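Oxidoreductase (Listeria innocua, PDB 3E18) binds NAD in a Rossmann-fold domain and is probably a dehydrogenase of the Gfo/Idh/MocA family, although its substrate is not known. Local coordinates at residues H78-L81 with A82-L86; N310-D313 with V314-T318; I338-A341 with A342-R346. All coordinates share one frame; numbering follows the deposited sequence.

Interaction 1 of 3, residues H78-L81 with A82-L86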
loop_
_atom_site.group_PDB
_atom_site.type_symbol
_atom_site.label_atom_id
_atom_site.label_comp_id
_atom_site.label_asym_id
_atom_site.label_seq_id
_atom_site.Cartn_x
_atom_site.Cartn_y
_atom_site.Cartn_z
ATOM N N HIS A 78 -20.429 26.311 4.443
ATOM C CA HIS A 78 -21.079 25.934 3.185
ATOM C C HIS A 78 -22.571 25.687 3.343
ATOM O O HIS A 78 -23.358 26.120 2.516
ATOM C CB HIS A 78 -20.472 24.667 2.592
ATOM C CG HIS A 78 -19.097 24.840 2.024
ATOM N ND1 HIS A 78 -18.380 23.782 1.512
ATOM C CD2 HIS A 78 -18.303 25.932 1.898
ATOM C CE1 HIS A 78 -17.205 24.214 1.090
ATOM N NE2 HIS A 78 -17.133 25.516 1.311
ATOM N N LYS A 79 -22.939 24.975 4.401
ATOM C CA LYS A 79 -24.314 24.516 4.574
ATOM C C LYS A 79 -25.294 25.684 4.756
ATOM O O LYS A 79 -26.331 25.719 4.099
ATOM C CB LYS A 79 -24.398 23.549 5.752
ATOM C CG LYS A 79 -25.799 22.967 6.013
ATOM C CD LYS A 79 -25.884 22.399 7.423
ATOM C CE LYS A 79 -27.280 21.862 7.719
ATOM N NZ LYS A 79 -27.380 21.194 9.052
ATOM N N GLU A 80 -24.951 26.631 5.632
ATOM C CA GLU A 80 -25.830 27.770 5.935
ATOM C C GLU A 80 -26.021 28.669 4.714
ATOM O O GLU A 80 -27.145 29.075 4.413
ATOM C CB GLU A 80 -25.302 28.592 7.128
ATOM C CG GLU A 80 -26.187 29.786 7.528
ATOM C CD GLU A 80 -25.662 30.554 8.740
ATOM O OE1 GLU A 80 -25.677 30.008 9.870
ATOM O OE2 GLU A 80 -25.243 31.718 8.558
ATOM N N LEU A 81 -24.920 28.972 4.026
ATOM C CA LEU A 81 -24.959 29.805 2.823
ATOM C C LEU A 81 -25.732 29.151 1.685
ATOM O O LEU A 81 -26.448 29.837 0.961
ATOM C CB LEU A 81 -23.546 30.181 2.369
ATOM C CG LEU A 81 -22.682 30.907 3.407
ATOM C CD1 LEU A 81 -21.256 31.139 2.893
ATOM C CD2 LEU A 81 -23.296 32.208 3.873
ATOM N N ALA A 82 -25.589 27.833 1.534
ATOM C CA ALA A 82 -26.324 27.084 0.509
ATOM C C ALA A 82 -27.816 27.051 0.785
ATOM O O ALA A 82 -28.603 27.337 -0.105
ATOM C CB ALA A 82 -25.781 25.660 0.348
ATOM N N ILE A 83 -28.200 26.702 2.011
ATOM C CA ILE A 83 -29.625 26.644 2.368
ATOM C C ILE A 83 -30.252 28.042 2.243
ATOM O O ILE A 83 -31.319 28.182 1.670
ATOM C CB ILE A 83 -29.845 26.008 3.766
ATOM C CG1 ILE A 83 -29.498 24.513 3.715
ATOM C CG2 ILE A 83 -31.287 26.258 4.276
ATOM C CD1 ILE A 83 -29.505 23.810 5.068
ATOM N N SER A 84 -29.550 29.078 2.701
ATOM C CA SER A 84 -29.999 30.459 2.491
ATOM C C SER A 84 -30.235 30.821 1.031
ATOM O O SER A 84 -31.233 31.469 0.708
ATOM C CB SER A 84 -28.998 31.456 3.080
ATOM O OG SER A 84 -29.037 31.377 4.481
ATOM N N ALA A 85 -29.307 30.436 0.153
ATOM C CA ALA A 85 -29.434 30.763 -1.266
ATOM C C ALA A 85 -30.602 30.015 -1.879
ATOM O O ALA A 85 -31.417 30.599 -2.603
ATOM C CB ALA A 85 -28.146 30.464 -2.004
ATOM N N LEU A 86 -30.713 28.731 -1.557
ATOM C CA LEU A 86 -31.837 27.935 -2.025
ATOM C C LEU A 86 -33.178 28.557 -1.634
ATOM O O LEU A 86 -33.993 28.828 -2.516
ATOM C CB LEU A 86 -31.738 26.479 -1.569
ATOM C CG LEU A 86 -30.591 25.700 -2.238
ATOM C CD1 LEU A 86 -30.286 24.438 -1.463
ATOM C CD2 LEU A 86 -30.863 25.388 -3.722
#

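Interaction 2 of 3, residues N310-D313 with V314-T318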
loop_
_atom_site.group_PDB
_atom_site.type_symbol
_atom_site.label_atom_id
_atom_site.label_comp_id
_atom_site.label_asym_id
_atom_site.label_seq_id
_atom_site.Cartn_x
_atom_site.Cartn_y
_atom_site.Cartn_z
ATOM N N ASN A 310 -22.299 21.885 -18.210
ATOM C CA ASN A 310 -23.243 20.886 -17.720
ATOM C C ASN A 310 -24.240 21.463 -16.695
ATOM O O ASN A 310 -25.425 21.123 -16.719
ATOM C CB ASN A 310 -22.508 19.707 -17.109
ATOM C CG ASN A 310 -23.457 18.676 -16.555
ATOM O OD1 ASN A 310 -23.405 18.332 -15.376
ATOM N ND2 ASN A 310 -24.368 18.228 -17.387
ATOM N N PHE A 311 -23.740 22.287 -15.778
ATOM C CA PHE A 311 -24.566 23.005 -14.796
ATOM C C PHE A 311 -25.668 23.824 -15.499
ATOM O O PHE A 311 -26.834 23.725 -15.126
ATOM C CB PHE A 311 -23.693 23.917 -13.912
ATOM C CG PHE A 311 -24.479 24.765 -12.927
ATOM C CD1 PHE A 311 -25.127 24.182 -11.839
ATOM C CD2 PHE A 311 -24.552 26.150 -13.084
ATOM C CE1 PHE A 311 -25.857 24.962 -10.932
ATOM C CE2 PHE A 311 -25.268 26.940 -12.180
ATOM C CZ PHE A 311 -25.924 26.347 -11.107
ATOM N N VAL A 312 -25.288 24.593 -16.523
ATOM C CA VAL A 312 -26.245 25.344 -17.364
ATOM C C VAL A 312 -27.261 24.432 -18.056
ATOM O O VAL A 312 -28.466 24.718 -18.048
ATOM C CB VAL A 312 -25.520 26.262 -18.363
ATOM C CG1 VAL A 312 -26.504 26.948 -19.304
ATOM C CG2 VAL A 312 -24.756 27.315 -17.613
ATOM N N ASP A 313 -26.779 23.327 -18.614
ATOM C CA ASP A 313 -27.641 22.344 -19.276
ATOM C C ASP A 313 -28.652 21.732 -18.306
ATOM O O ASP A 313 -29.763 21.382 -18.705
ATOM C CB ASP A 313 -26.802 21.219 -19.894
ATOM C CG ASP A 313 -25.999 21.663 -21.124
ATOM O OD1 ASP A 313 -26.200 22.788 -21.638
ATOM O OD2 ASP A 313 -25.140 20.868 -21.570
ATOM N N VAL A 314 -28.238 21.564 -17.045
ATOM C CA VAL A 314 -29.125 21.102 -15.968
ATOM C C VAL A 314 -30.175 22.180 -15.658
ATOM O O VAL A 314 -31.366 21.878 -15.556
ATOM C CB VAL A 314 -28.328 20.686 -14.698
ATOM C CG1 VAL A 314 -29.239 20.522 -13.493
ATOM C CG2 VAL A 314 -27.570 19.401 -14.955
ATOM N N LEU A 315 -29.739 23.439 -15.567
ATOM C CA LEU A 315 -30.652 24.571 -15.350
ATOM C C LEU A 315 -31.680 24.729 -16.466
ATOM O O LEU A 315 -32.826 25.097 -16.206
ATOM C CB LEU A 315 -29.881 25.899 -15.211
ATOM C CG LEU A 315 -28.873 26.103 -14.072
ATOM C CD1 LEU A 315 -28.528 27.581 -13.888
ATOM C CD2 LEU A 315 -29.353 25.494 -12.765
ATOM N N ASN A 316 -31.251 24.459 -17.703
ATOM C CA ASN A 316 -32.099 24.550 -18.889
ATOM C C ASN A 316 -32.910 23.279 -19.110
ATOM O O ASN A 316 -33.652 23.172 -20.091
ATOM C CB ASN A 316 -31.249 24.861 -20.131
ATOM C CG ASN A 316 -30.761 26.299 -20.165
ATOM O OD1 ASN A 316 -29.652 26.584 -20.617
ATOM N ND2 ASN A 316 -31.591 27.214 -19.695
ATOM N N ASN A 317 -32.762 22.327 -18.189
ATOM C CA ASN A 317 -33.420 21.005 -18.226
ATOM C C ASN A 317 -33.208 20.191 -19.525
ATOM O O ASN A 317 -34.104 19.477 -19.988
ATOM C CB ASN A 317 -34.908 21.111 -17.841
ATOM C CG ASN A 317 -35.495 19.779 -17.381
ATOM O OD1 ASN A 317 -34.777 18.895 -16.890
ATOM N ND2 ASN A 317 -36.806 19.623 -17.552
ATOM N N THR A 318 -32.012 20.290 -20.102
ATOM C CA THR A 318 -31.694 19.533 -21.317
ATOM C C THR A 318 -30.757 18.355 -21.082
ATOM O O THR A 318 -30.518 17.562 -21.992
ATOM C CB THR A 318 -31.102 20.442 -22.414
ATOM O OG1 THR A 318 -29.999 21.185 -21.884
ATOM C CG2 THR A 318 -32.174 21.410 -22.944
HETATM O O HOH W 1 -27.931 24.898 -22.163
#

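Interaction 3 of 3, residues I338-A341 with A342-R346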
loop_
_atom_site.group_PDB
_atom_site.type_symbol
_atom_site.label_atom_id
_atom_site.label_comp_id
_atom_site.label_asym_id
_atom_site.label_seq_id
_atom_site.Cartn_x
_atom_site.Cartn_y
_atom_site.Cartn_z
ATOM N N ILE A 338 -14.022 6.608 6.961
ATOM C CA ILE A 338 -12.565 6.718 7.049
ATOM C C ILE A 338 -12.176 7.268 8.412
ATOM O O ILE A 338 -11.285 6.726 9.073
ATOM C CB ILE A 338 -12.006 7.587 5.895
ATOM C CG1 ILE A 338 -11.937 6.745 4.618
ATOM C CG2 ILE A 338 -10.634 8.177 6.227
ATOM C CD1 ILE A 338 -11.721 7.555 3.349
ATOM N N PHE A 339 -12.851 8.336 8.832
ATOM C CA PHE A 339 -12.547 8.971 10.114
ATOM C C PHE A 339 -12.812 8.044 11.291
ATOM O O PHE A 339 -12.018 7.971 12.235
ATOM C CB PHE A 339 -13.332 10.262 10.256
ATOM C CG PHE A 339 -12.682 11.420 9.573
ATOM C CD1 PHE A 339 -11.341 11.714 9.817
ATOM C CD2 PHE A 339 -13.395 12.221 8.697
ATOM C CE1 PHE A 339 -10.727 12.780 9.194
ATOM C CE2 PHE A 339 -12.779 13.315 8.076
ATOM C CZ PHE A 339 -11.453 13.586 8.327
ATOM N N GLU A 340 -13.921 7.320 11.205
ATOM C CA GLU A 340 -14.273 6.319 12.195
ATOM C C GLU A 340 -13.247 5.175 12.234
ATOM O O GLU A 340 -12.824 4.752 13.320
ATOM C CB GLU A 340 -15.670 5.772 11.902
ATOM C CG GLU A 340 -16.168 4.793 12.970
ATOM C CD GLU A 340 -17.397 4.012 12.548
ATOM O OE1 GLU A 340 -18.143 4.466 11.646
ATOM O OE2 GLU A 340 -17.623 2.931 13.130
ATOM N N ALA A 341 -12.844 4.688 11.058
ATOM C CA ALA A 341 -11.870 3.595 10.951
ATOM C C ALA A 341 -10.547 3.972 11.586
ATOM O O ALA A 341 -9.967 3.195 12.344
ATOM C CB ALA A 341 -11.670 3.181 9.473
ATOM N N ALA A 342 -10.079 5.181 11.307
ATOM C CA ALA A 342 -8.826 5.643 11.888
ATOM C C ALA A 342 -8.892 5.942 13.397
ATOM O O ALA A 342 -7.950 5.644 14.135
ATOM C CB ALA A 342 -8.338 6.840 11.134
ATOM N N GLU A 343 -9.990 6.533 13.858
ATOM C CA GLU A 343 -10.117 6.847 15.287
ATOM C C GLU A 343 -10.333 5.599 16.160
ATOM O O GLU A 343 -9.868 5.558 17.288
ATOM C CB GLU A 343 -11.180 7.936 15.546
ATOM C CG GLU A 343 -12.619 7.451 15.681
ATOM C CD GLU A 343 -13.401 8.188 16.766
ATOM O OE1 GLU A 343 -12.770 8.764 17.684
ATOM O OE2 GLU A 343 -14.651 8.177 16.707
ATOM N N THR A 344 -11.000 4.576 15.632
ATOM C CA THR A 344 -11.209 3.361 16.400
ATOM C C THR A 344 -10.194 2.255 16.074
ATOM O O THR A 344 -10.240 1.185 16.688
ATOM C CB THR A 344 -12.633 2.811 16.214
ATOM O OG1 THR A 344 -12.823 2.418 14.852
ATOM C CG2 THR A 344 -13.676 3.875 16.590
ATOM N N ASN A 345 -9.288 2.522 15.129
ATOM C CA ASN A 345 -8.311 1.522 14.614
ATOM C C ASN A 345 -8.988 0.194 14.273
ATOM O O ASN A 345 -8.575 -0.876 14.710
ATOM C CB ASN A 345 -7.149 1.336 15.600
ATOM C CG ASN A 345 -5.948 0.613 14.994
ATOM O OD1 ASN A 345 -5.795 0.489 13.769
ATOM N ND2 ASN A 345 -5.083 0.132 15.865
ATOM N N ARG A 346 -10.075 0.291 13.522
ATOM C CA ARG A 346 -10.836 -0.864 13.124
ATOM C C ARG A 346 -11.156 -0.764 11.643
ATOM O O ARG A 346 -10.903 0.268 11.014
ATOM C CB ARG A 346 -12.125 -0.937 13.929
ATOM C CG ARG A 346 -11.949 -1.467 15.355
ATOM C CD ARG A 346 -13.271 -2.022 15.869
ATOM N NE ARG A 346 -13.149 -2.711 17.155
ATOM C CZ ARG A 346 -12.899 -4.013 17.298
ATOM N NH1 ARG A 346 -12.712 -4.789 16.236
ATOM N NH2 ARG A 346 -12.831 -4.541 18.514
HETATM O O HOH W 2 -15.320 1.139 14.234
#

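Interaction 1 of 3, residues H78-L81 with A82-L86
Lys-79 lays its aliphatic chain alongside Ile-83, one helical turn on, the two pointing the same way with Lys-79 CG 3.9 Å from Ile-83 CD1. CG of the lysine stands opposite the backbone N (chi1 -179°) and the chain runs on extended, so that CE also passes CD1, at 4.0 Å. A long methylene chain suits this partly exposed place: its apolar part lies along the isoleucine while NZ is left for its salt bridge with Asp-104. Ile-83 N donates an almost straight bond to Lys-79 O (169°). This helix, 78-87, is the crossover of the beta-alpha-beta unit between strands 68-71 and 91-95 in the Rossmann domain. At its first turn His-78 touches NAD, its ring held by hydrogen bonds from NE2 to Thr-73 O and from ND1 to Val-98 O. Small Ala-82 and Ala-85 let the helix sit close on the sheet, against Ile-71 and Val-69 respectively. On a partly exposed flank the short hydroxyl side chain of Ser-84 reaches the carbonyl one turn back: OG lies beside its own N (chi1 -70°) and donates to Glu-80 O at 3.0 Å. That carbonyl also accepts Ser-84 N, the two donors arriving from opposite faces of its plane.

Interaction 2 of 3, residues N310-D313 with V314-T318
Phe-311 and Leu-315, one turn apart on helix 307-315, make the main apolar contact. The leucine places CD2 over one face of the ring, 4.2 Å from the centroid and offset toward the rim, a CH-pi contact, while its other methyl, CD1, meets Phe-311 CE2 at 3.7 Å. The phenylalanine's first torsion (chi1 176°) sets CG opposite the backbone N, and the end of the side chain thereby comes nearer the next turn. Phe-311 also packs on Val-93 and Met-120, and both residues touch His-91, a place that suits large apolar side chains. Val-314 touches His-118.

Among polar side chains, the buried Asn-310 ties the helix to the loop that follows, OD1 accepting from Ile-322 N and ND2 donating to Glu-320 O; an amide suits the place because it can accept and donate at once. A water links Asp-313 OD1, at 2.8 Å, with Asn-316 OD1, at 2.9 Å, though which of its acceptors take the protons is unsettled.

The backbone bonds change pattern toward the end. Asn-316 N still donates to Val-312 O at 2.8 Å, in the ordinary helical way, but Thr-318 N then reaches back five residues to Asp-313 O at 2.9 Å, almost in line with the C=O bond. Asn-317 N bonds to Val-314 O at 3.0 Å. Asparagine tolerates left-handed backbone angles better than most residues, and Asn-317, with phi 54°, turns the chain here. Positive phi with two bonds back into the last turn defines the Schellman motif, which here ends helix 307-315.

Interaction 3 of 3, residues I338-A341 with A342-R346
Thr-344 folds back onto the carbonyl of Glu-340 near the C-terminal end of helix 325-344, which packs on the large mixed beta-sheet, probably that of the Gfo/Idh/MocA C-terminal domain. Asn-345, with positive phi, leads the chain out toward strand 348-349, outermost within this chain in that sheet.

The side-chain-to-backbone bonding centres on Glu-340 O. Thr-344 OG1 donates to it at 2.8 Å from above the carbonyl plane, 35° out of it and off the lone pairs, while Thr-344 N comes to the same oxygen at 3.0 Å from the opposite face. The threonine torsion (chi1 64°) holds OG1 between its own N and carbonyl carbon, within range of the carbonyl one turn back. A hydroxyl on a short side chain suits a place near the helix end, where it can add a second donor to such a carbonyl.

Apolar packing comes mainly from the earlier residues. Ile-338 rests on Val-196, Ala-198 and Leu-182, and Phe-339 on Leu-200 and Val-174, so this part of the helix packs against both strand 193-201 and helix 173-188. Ala-341 and Ala-342 suit close approach to the sheet: the first touches Val-348 and the second Leu-200. Ala-341 CB also comes within 3.4 Å of Arg-346 O.

Polar links reach the second subunit as well. Asparagine tolerates positive phi (48°) comparatively well, and Asn-345 ND2 also bonds to Ser-195 OG of that subunit, while Asn-345 O accepts from its His-349. Within the chain, Arg-346 N donates to Ala-341 O at 3.1 Å, in the carbonyl plane and on a lone pair. Finally, a water donates to Glu-340 OE2 at 3.1 Å and to Thr-344 OG1 at 2.9 Å.

In the fold
From the N terminus the chain meets interaction 1 first, in the crossover helix between strands 68-71 and 91-95 of the parallel sheet. Interaction 2 comes much later, in helix 307-315, which returns to that same sheet and packs on strands 6-11, 91-95 and 119-122; its centre lies about 21 Å from that of interaction 1. Helix 325-344 follows, and interaction 3 lies near its C-terminal end, beside the mixed sheet and the second subunit, about 39 Å from interaction 2 between centres and across the chain's centre from it. Each is a local turn that closes no long loop; the three lie in series, neither nested nor crossed.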